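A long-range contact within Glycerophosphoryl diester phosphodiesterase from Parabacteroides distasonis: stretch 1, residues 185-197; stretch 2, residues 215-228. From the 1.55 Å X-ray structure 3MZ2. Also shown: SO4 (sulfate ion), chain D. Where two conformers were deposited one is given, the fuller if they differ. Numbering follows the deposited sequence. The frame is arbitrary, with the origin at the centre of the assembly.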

ATOM      1  N   PHE A 185      -1.846  13.460   2.089  1.00 10.85           N
ATOM      2  CA  PHE A 185      -3.130  13.138   2.677  1.00 11.91           C
ATOM      3  C   PHE A 185      -3.319  13.954   3.941  1.00 11.74           C
ATOM      4  O   PHE A 185      -2.529  13.844   4.902  1.00 12.47           O
ATOM      5  CB  PHE A 185      -3.213  11.643   2.993  1.00 10.80           C
ATOM      6  CG  PHE A 185      -3.525  10.762   1.797  1.00 14.33           C
ATOM      7  CD1 PHE A 185      -2.861  10.956   0.602  1.00 13.69           C
ATOM      8  CD2 PHE A 185      -4.418   9.709   1.897  1.00 17.14           C
ATOM      9  CE1 PHE A 185      -3.171  10.197  -0.519  1.00 21.07           C
ATOM     10  CE2 PHE A 185      -4.704   8.899   0.770  1.00 18.29           C
ATOM     11  CZ  PHE A 185      -4.059   9.154  -0.431  1.00 19.39           C
ATOM     12  N   VAL A 186      -4.363  14.770   3.971  1.00 12.50           N
ATOM     13  CA  VAL A 186      -4.612  15.622   5.135  1.00 12.80           C
ATOM     14  C   VAL A 186      -6.095  15.625   5.389  1.00 14.50           C
ATOM     15  O   VAL A 186      -6.787  16.539   4.989  1.00 14.78           O
ATOM     16  CB  VAL A 186      -4.103  17.114   4.981  1.00 13.25           C
ATOM     17  CG1 VAL A 186      -4.023  17.736   6.373  1.00 15.32           C
ATOM     18  CG2 VAL A 186      -2.791  17.207   4.297  1.00 12.81           C
ATOM     19  N   LYS A 187      -6.590  14.576   6.043  1.00 15.65           N
ATOM     20  CA  LYS A 187      -8.043  14.385   6.131  1.00 17.60           C
ATOM     21  C   LYS A 187      -8.656  14.882   7.445  1.00 17.31           C
ATOM     22  O   LYS A 187      -9.870  14.995   7.556  1.00 18.96           O
ATOM     23  CB  LYS A 187      -8.368  12.912   5.944  1.00 17.32           C
ATOM     24  CG  LYS A 187      -7.906  12.360   4.610  1.00 20.88           C
ATOM     25  CD  LYS A 187      -7.972  10.894   4.542  1.00 20.00           C
ATOM     26  CE  LYS A 187      -9.197  10.361   3.907  1.00 27.31           C
ATOM     27  NZ  LYS A 187      -9.351   8.898   4.248  1.00 30.62           N
ATOM     28  N   THR A 188      -7.795  15.169   8.423  1.00 17.59           N
ATOM     29  CA  THR A 188      -8.179  15.555   9.782  1.00 18.62           C
ATOM     30  C   THR A 188      -7.264  16.632  10.390  1.00 18.12           C
ATOM     31  O   THR A 188      -6.195  16.911   9.882  1.00 17.43           O
ATOM     32  CB  THR A 188      -8.108  14.354  10.713  1.00 19.02           C
ATOM     33  OG1 THR A 188      -6.737  13.938  10.791  1.00 18.96           O
ATOM     34  CG2 THR A 188      -8.985  13.156  10.200  1.00 21.16           C
ATOM     35  N   LYS A 189      -7.752  17.260  11.466  1.00 17.96           N
ATOM     36  CA  LYS A 189      -6.968  18.188  12.279  1.00 17.99           C
ATOM     37  C   LYS A 189      -5.676  17.503  12.798  1.00 17.96           C
ATOM     38  O   LYS A 189      -4.611  18.113  12.839  1.00 18.74           O
ATOM     39  CB  LYS A 189      -7.783  18.833  13.419  1.00 19.47           C
ATOM     40  N   GLU A 190      -5.753  16.231  13.144  1.00 17.77           N
ATOM     41  CA  GLU A 190      -4.555  15.521  13.601  1.00 18.68           C
ATOM     42  C   GLU A 190      -3.517  15.376  12.488  1.00 17.91           C
ATOM     43  O   GLU A 190      -2.294  15.446  12.732  1.00 17.66           O
ATOM     44  CB  GLU A 190      -4.968  14.147  14.102  1.00 19.72           C
ATOM     45  CG  GLU A 190      -5.788  14.222  15.386  1.00 24.67           C
ATOM     46  CD  GLU A 190      -7.270  14.681  15.240  1.00 27.82           C
ATOM     47  OE1 GLU A 190      -7.870  14.577  14.148  1.00 24.32           O
ATOM     48  OE2 GLU A 190      -7.859  15.065  16.286  1.00 33.08           O
ATOM     49  N   ALA A 191      -4.004  15.179  11.254  1.00 15.98           N
ATOM     50  CA  ALA A 191      -3.113  15.097  10.069  1.00 14.79           C
ATOM     51  C   ALA A 191      -2.402  16.446   9.867  1.00 14.69           C
ATOM     52  O   ALA A 191      -1.222  16.466   9.634  1.00 14.50           O
ATOM     53  CB  ALA A 191      -3.828  14.643   8.782  1.00 14.70           C
ATOM     54  N   VAL A 192      -3.106  17.557  10.085  1.00 15.30           N
ATOM     55  CA  VAL A 192      -2.469  18.882   9.934  1.00 15.00           C
ATOM     56  C   VAL A 192      -1.280  18.964  10.893  1.00 15.67           C
ATOM     57  O   VAL A 192      -0.187  19.384  10.481  1.00 16.79           O
ATOM     58  CB  VAL A 192      -3.452  20.024  10.199  1.00 14.44           C
ATOM     59  CG1 VAL A 192      -2.720  21.412  10.216  1.00 16.12           C
ATOM     60  CG2 VAL A 192      -4.631  19.979   9.163  1.00 14.12           C
ATOM     61  N   GLN A 193      -1.506  18.546  12.149  1.00 16.09           N
ATOM     62  CA  GLN A 193      -0.490  18.606  13.183  1.00 16.11           C
ATOM     63  C   GLN A 193       0.703  17.708  12.859  1.00 14.72           C
ATOM     64  O   GLN A 193       1.861  18.073  13.117  1.00 15.89           O
ATOM     65  CB  GLN A 193      -1.048  18.246  14.578  1.00 16.81           C
ATOM     66  CG  GLN A 193      -0.057  18.489  15.760  1.00 21.13           C
ATOM     67  CD  GLN A 193       0.194  19.964  16.041  1.00 26.53           C
ATOM     68  OE1 GLN A 193      -0.748  20.758  16.168  1.00 30.99           O
ATOM     69  NE2 GLN A 193       1.464  20.338  16.158  1.00 29.64           N
ATOM     70  N   ASP A 194       0.404  16.522  12.363  1.00 14.33           N
ATOM     71  CA  ASP A 194       1.418  15.529  11.928  1.00 13.62           C
ATOM     72  C   ASP A 194       2.453  16.158  10.961  1.00 13.72           C
ATOM     73  O   ASP A 194       3.678  16.006  11.143  1.00 12.42           O
ATOM     74  CB  ASP A 194       0.714  14.349  11.227  1.00 14.49           C
ATOM     75  CG  ASP A 194       1.653  13.250  10.822  1.00 15.22           C
ATOM     76  OD1 ASP A 194       2.698  13.080  11.483  1.00 18.99           O
ATOM     77  OD2 ASP A 194       1.331  12.540   9.854  1.00 17.52           O
ATOM     78  N   TYR A 195       1.989  16.820   9.901  1.00 12.41           N
ATOM     79  CA  TYR A 195       2.957  17.411   8.982  1.00 13.29           C
ATOM     80  C   TYR A 195       3.775  18.488   9.644  1.00 13.41           C
ATOM     81  O   TYR A 195       4.973  18.609   9.374  1.00 14.70           O
ATOM     82  CB  TYR A 195       2.317  17.939   7.687  1.00 11.92           C
ATOM     83  CG  TYR A 195       1.743  16.807   6.904  1.00 11.98           C
ATOM     84  CD1 TYR A 195       2.540  16.016   6.103  1.00 11.93           C
ATOM     85  CD2 TYR A 195       0.406  16.492   7.042  1.00 12.23           C
ATOM     86  CE1 TYR A 195       2.030  14.941   5.417  1.00 11.73           C
ATOM     87  CE2 TYR A 195      -0.146  15.390   6.374  1.00 10.69           C
ATOM     88  CZ  TYR A 195       0.676  14.615   5.556  1.00 12.35           C
ATOM     89  OH  TYR A 195       0.204  13.526   4.854  1.00 14.17           O
ATOM     90  N   GLU A 196       3.145  19.277  10.523  1.00 13.71           N
ATOM     91  CA  GLU A 196       3.859  20.327  11.221  1.00 14.80           C
ATOM     92  C   GLU A 196       4.898  19.728  12.147  1.00 14.97           C
ATOM     93  O   GLU A 196       6.027  20.181  12.176  1.00 15.46           O
ATOM     94  CB  GLU A 196       2.916  21.260  11.995  1.00 16.25           C
ATOM     95  CG  GLU A 196       2.064  21.997  11.034  1.00 15.49           C
ATOM     96  CD  GLU A 196       1.045  22.929  11.660  1.00 22.04           C
ATOM     97  OE1 GLU A 196       0.730  22.773  12.860  1.00 24.37           O
ATOM     98  OE2 GLU A 196       0.561  23.817  10.916  1.00 21.42           O
ATOM     99  N   ASP A 197       4.535  18.665  12.851  1.00 14.71           N
ATOM    100  CA  ASP A 197       5.453  18.024  13.783  1.00 15.68           C
ATOM    101  C   ASP A 197       6.650  17.405  13.051  1.00 14.35           C
ATOM    102  O   ASP A 197       7.753  17.298  13.639  1.00 17.55           O
ATOM    103  CB  ASP A 197       4.728  16.949  14.582  1.00 15.53           C
ATOM    104  CG  ASP A 197       3.829  17.537  15.670  1.00 20.31           C
ATOM    105  OD1 ASP A 197       3.889  18.759  15.911  1.00 23.05           O
ATOM    106  OD2 ASP A 197       3.046  16.790  16.267  1.00 24.36           O
TER
HETATM  107  S   SO4 D   5      -5.756  26.442  13.524  1.00 43.32           S
HETATM  108  O1  SO4 D   5      -6.790  25.490  13.938  1.00 42.98           O
HETATM  109  O2  SO4 D   5      -5.964  26.903  12.140  1.00 43.66           O
HETATM  110  O3  SO4 D   5      -5.830  27.603  14.414  1.00 45.72           O
HETATM  111  O4  SO4 D   5      -4.456  25.791  13.652  1.00 44.39           O
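Stretch 2 (215-228) PEVREVIDMLHERG

Stretch 2 is helical from Pro-215 to Glu-226, with Arg-227 the first residue to leave helical phi/psi and Gly-228 following at positive phi. It runs in nearly the same direction as the helix of stretch 1, residues 189-197: the two axes make an angle of 29° and approach to 10.3 Å. The register can be read from three CA pairs, Lys-187 with Val-217 at 6.7 Å, Lys-189 with Val-220 at 6.1 Å and Val-192 with Leu-224 at 7.8 Å. Stretch 2 thus packs along both the first helix and the loop that leads into it, where Thr-188 caps the helix by accepting from Ala-191 N at OG1, 3.0 Å away.

Beside the start of the stretch 1 helix, where the Lys-189 and Val-220 CA atoms come within 6.1 Å, a valine side chain lies against backbone. Val-220 points toward stretch 1 and places CG2 3.7 Å from Lys-189 N, while its CG1 lies 3.7 Å from Val-186 O, a carbonyl left without a polar partner. Glu-216 reaches the same turn through water 1, which accepts from Lys-189 N at 3.0 Å and donates weakly to Glu-216 OE2 at 3.0 Å.

One turn further on, Val-192 points toward stretch 2 and takes the largest share of covered surface. Its CG2 meets Val-220 CG1 at 4.2 Å and Leu-224 CD2 at 4.3 Å, and its CG1 lies 3.8 Å from CE of selenomethionine Met-223. Val-186 CG1 extends the apolar patch to Leu-224 CD1 at 4.0 Å.

The far end closes with charge. Arg-227 NE donates to Glu-196 OE2 at 2.9 Å in a salt bridge, while Val-192 CG1 covers one face of the guanidinium, 3.5 Å from Arg-227 NE. Arg-227 NH2 adds a weak hydrogen bond to Glu-196 OE2 at 3.4 Å and donates to sulfate O4 at 2.7 Å; Arg-227 NH1 donates to Met-223 O at 3.0 Å.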

ATOM      1  N   PRO A 215     -18.861  18.794   7.216  1.00 17.52           N
ATOM      2  CA  PRO A 215     -18.450  19.939   8.051  1.00 18.07           C
ATOM      3  C   PRO A 215     -17.026  19.784   8.652  1.00 18.86           C
ATOM      4  O   PRO A 215     -16.253  20.788   8.708  1.00 17.39           O
ATOM      5  CB  PRO A 215     -19.544  19.979   9.139  1.00 18.60           C
ATOM      6  CG  PRO A 215     -20.805  19.452   8.344  1.00 19.39           C
ATOM      7  CD  PRO A 215     -20.237  18.329   7.537  1.00 18.95           C
ATOM      8  N   GLU A 216     -16.644  18.578   9.075  1.00 18.99           N
ATOM      9  CA  GLU A 216     -15.294  18.333   9.612  0.50 19.15           C
ATOM     10  C   GLU A 216     -14.218  18.616   8.563  1.00 18.40           C
ATOM     11  O   GLU A 216     -13.167  19.226   8.846  1.00 17.71           O
ATOM     12  CB  GLU A 216     -15.125  16.871  10.067  0.50 20.24           C
ATOM     13  CG  GLU A 216     -13.711  16.533  10.650  0.50 21.71           C
ATOM     14  CD  GLU A 216     -13.081  15.253  10.057  0.50 25.76           C
ATOM     15  OE1 GLU A 216     -13.670  14.160  10.252  0.50 26.73           O
ATOM     16  OE2 GLU A 216     -11.998  15.340   9.398  0.50 20.96           O
ATOM     17  N   VAL A 217     -14.456  18.125   7.344  1.00 17.23           N
ATOM     18  CA  VAL A 217     -13.488  18.303   6.263  1.00 17.58           C
ATOM     19  C   VAL A 217     -13.461  19.769   5.842  1.00 16.46           C
ATOM     20  O   VAL A 217     -12.382  20.331   5.554  1.00 14.99           O
ATOM     21  CB  VAL A 217     -13.820  17.413   5.063  1.00 17.51           C
ATOM     22  CG1 VAL A 217     -13.060  17.819   3.804  1.00 17.53           C
ATOM     23  CG2 VAL A 217     -13.572  15.926   5.426  1.00 19.39           C
ATOM     24  N   ARG A 218     -14.618  20.442   5.859  1.00 15.24           N
ATOM     25  CA  ARG A 218     -14.601  21.900   5.643  1.00 15.82           C
ATOM     26  C   ARG A 218     -13.722  22.702   6.646  1.00 15.77           C
ATOM     27  O   ARG A 218     -13.073  23.679   6.272  1.00 14.74           O
ATOM     28  CB  ARG A 218     -16.027  22.481   5.581  1.00 17.41           C
ATOM     29  CG  ARG A 218     -16.777  22.056   4.330  1.00 23.57           C
ATOM     30  CD  ARG A 218     -18.147  22.741   4.149  1.00 31.68           C
ATOM     31  NE  ARG A 218     -18.033  24.048   3.475  1.00 39.09           N
ATOM     32  CZ  ARG A 218     -17.843  25.228   4.078  1.00 45.32           C
ATOM     33  NH1 ARG A 218     -17.743  25.326   5.405  1.00 47.34           N
ATOM     34  NH2 ARG A 218     -17.735  26.342   3.346  1.00 47.04           N
ATOM     35  N   GLU A 219     -13.727  22.302   7.896  1.00 16.50           N
ATOM     36  CA  GLU A 219     -12.902  22.900   8.921  1.00 17.57           C
ATOM     37  C   GLU A 219     -11.427  22.671   8.575  1.00 16.86           C
ATOM     38  O   GLU A 219     -10.627  23.585   8.676  1.00 16.79           O
ATOM     39  CB  GLU A 219     -13.267  22.299  10.277  1.00 18.87           C
ATOM     40  CG  GLU A 219     -12.716  23.029  11.503  1.00 22.58           C
ATOM     41  CD  GLU A 219     -11.237  22.797  11.712  1.00 28.09           C
ATOM     42  OE1 GLU A 219     -10.759  21.637  11.531  1.00 31.67           O
ATOM     43  OE2 GLU A 219     -10.558  23.789  12.098  1.00 32.32           O
ATOM     44  N   VAL A 220     -11.072  21.459   8.168  1.00 15.53           N
ATOM     45  CA  VAL A 220      -9.689  21.177   7.734  1.00 15.01           C
ATOM     46  C   VAL A 220      -9.309  22.046   6.541  1.00 15.66           C
ATOM     47  O   VAL A 220      -8.209  22.598   6.491  1.00 13.96           O
ATOM     48  CB  VAL A 220      -9.488  19.688   7.466  1.00 15.32           C
ATOM     49  CG1 VAL A 220      -8.105  19.395   6.869  1.00 16.24           C
ATOM     50  CG2 VAL A 220      -9.718  18.875   8.768  1.00 17.51           C
ATOM     51  N   ILE A 221     -10.231  22.208   5.589  1.00 13.19           N
ATOM     52  CA  ILE A 221      -9.945  23.024   4.415  1.00 12.56           C
ATOM     53  C   ILE A 221      -9.677  24.468   4.800  1.00 13.07           C
ATOM     54  O   ILE A 221      -8.751  25.089   4.262  1.00 13.06           O
ATOM     55  CB  ILE A 221     -11.110  22.936   3.380  1.00 13.46           C
ATOM     56  CG1 ILE A 221     -11.175  21.548   2.733  1.00 12.70           C
ATOM     57  CG2 ILE A 221     -10.965  24.006   2.355  1.00 15.25           C
ATOM     58  CD1 ILE A 221     -12.523  21.281   2.047  1.00 13.76           C
ATOM     59  N   ASP A 222     -10.475  25.007   5.736  1.00 14.38           N
ATOM     60  CA  ASP A 222     -10.256  26.372   6.263  1.00 15.84           C
ATOM     61  C   ASP A 222      -8.875  26.505   6.930  1.00 15.94           C
ATOM     62  O   ASP A 222      -8.141  27.471   6.651  1.00 14.39           O
ATOM     63  CB  ASP A 222     -11.372  26.745   7.238  1.00 17.56           C
ATOM     64  CG  ASP A 222     -12.684  27.123   6.543  1.00 20.97           C
ATOM     65  OD1 ASP A 222     -12.688  27.364   5.320  1.00 24.77           O
ATOM     66  OD2 ASP A 222     -13.714  27.208   7.274  1.00 25.50           O
HETATM   67  N   MSE A 223      -8.493  25.514   7.740  1.00 14.84           N
HETATM   68  CA  MSE A 223      -7.161  25.483   8.374  0.50 15.27           C
HETATM   69  C   MSE A 223      -6.051  25.485   7.335  1.00 14.34           C
HETATM   70  O   MSE A 223      -5.046  26.183   7.470  1.00 15.24           O
HETATM   71  CB  MSE A 223      -6.994  24.237   9.234  0.50 15.50           C
HETATM   72  CG  MSE A 223      -7.829  24.249  10.490  0.50 17.76           C
HETATM   73 SE   MSE A 223      -7.681  22.563  11.442  0.38 21.65          SE
HETATM   74  CE  MSE A 223      -5.846  22.702  12.038  0.50 17.43           C
ATOM     75  N   LEU A 224      -6.243  24.678   6.309  1.00 13.50           N
ATOM     76  CA  LEU A 224      -5.248  24.511   5.261  1.00 12.48           C
ATOM     77  C   LEU A 224      -5.164  25.763   4.367  1.00 12.44           C
ATOM     78  O   LEU A 224      -4.087  26.224   4.019  1.00 13.40           O
ATOM     79  CB  LEU A 224      -5.528  23.247   4.439  1.00 12.42           C
ATOM     80  CG  LEU A 224      -5.202  21.942   5.182  1.00 11.75           C
ATOM     81  CD1 LEU A 224      -5.772  20.753   4.412  1.00 13.94           C
ATOM     82  CD2 LEU A 224      -3.680  21.828   5.452  1.00 13.29           C
ATOM     83  N   HIS A 225      -6.311  26.346   4.041  1.00 12.47           N
ATOM     84  CA  HIS A 225      -6.282  27.624   3.315  1.00 12.65           C
ATOM     85  C   HIS A 225      -5.523  28.708   4.079  1.00 12.98           C
ATOM     86  O   HIS A 225      -4.775  29.460   3.450  1.00 13.42           O
ATOM     87  CB  HIS A 225      -7.724  28.125   2.985  1.00 11.84           C
ATOM     88  CG  HIS A 225      -8.369  27.387   1.851  1.00 13.30           C
ATOM     89  ND1 HIS A 225      -9.719  27.500   1.533  1.00 14.62           N
ATOM     90  CD2 HIS A 225      -7.851  26.498   0.993  1.00 12.10           C
ATOM     91  CE1 HIS A 225      -9.965  26.717   0.491  1.00 16.34           C
ATOM     92  NE2 HIS A 225      -8.841  26.115   0.135  1.00 12.07           N
ATOM     93  N   GLU A 226      -5.659  28.752   5.423  1.00 14.44           N
ATOM     94  CA  GLU A 226      -4.952  29.727   6.294  0.50 16.14           C
ATOM     95  C   GLU A 226      -3.445  29.552   6.168  1.00 16.26           C
ATOM     96  O   GLU A 226      -2.684  30.505   6.278  1.00 17.51           O
ATOM     97  CB  GLU A 226      -5.357  29.539   7.767  0.50 17.58           C
ATOM     98  CG  GLU A 226      -6.744  30.071   8.125  0.50 19.87           C
ATOM     99  CD  GLU A 226      -7.186  29.703   9.553  0.50 24.36           C
ATOM    100  OE1 GLU A 226      -6.670  28.706  10.127  0.50 28.01           O
ATOM    101  OE2 GLU A 226      -8.052  30.418  10.121  0.50 29.45           O
ATOM    102  N   ARG A 227      -3.033  28.307   5.970  1.00 15.71           N
ATOM    103  CA  ARG A 227      -1.623  27.934   5.785  1.00 15.61           C
ATOM    104  C   ARG A 227      -1.139  28.012   4.340  1.00 16.21           C
ATOM    105  O   ARG A 227      -0.009  27.614   4.047  1.00 16.83           O
ATOM    106  CB  ARG A 227      -1.396  26.532   6.338  1.00 15.30           C
ATOM    107  CG  ARG A 227      -1.556  26.425   7.843  1.00 17.96           C
ATOM    108  CD  ARG A 227      -1.955  24.983   8.260  1.00 17.88           C
ATOM    109  NE  ARG A 227      -1.847  24.799   9.698  1.00 20.71           N
ATOM    110  CZ  ARG A 227      -2.725  25.244  10.586  1.00 20.49           C
ATOM    111  NH1 ARG A 227      -3.810  25.915  10.211  1.00 18.56           N
ATOM    112  NH2 ARG A 227      -2.512  25.048  11.886  1.00 23.65           N
ATOM    113  N   GLY A 228      -1.974  28.523   3.435  1.00 15.11           N
ATOM    114  CA  GLY A 228      -1.596  28.654   2.026  1.00 13.79           C
ATOM    115  C   GLY A 228      -1.714  27.403   1.179  1.00 13.41           C
ATOM    116  O   GLY A 228      -1.147  27.318   0.076  1.00 13.98           O
TER
HETATM  117  O   HOH W   1     -10.664  16.685  11.763  1.00 27.32           O
HETATM  118  O   HOH W   2      -0.288  25.063  13.852  1.00 39.09           O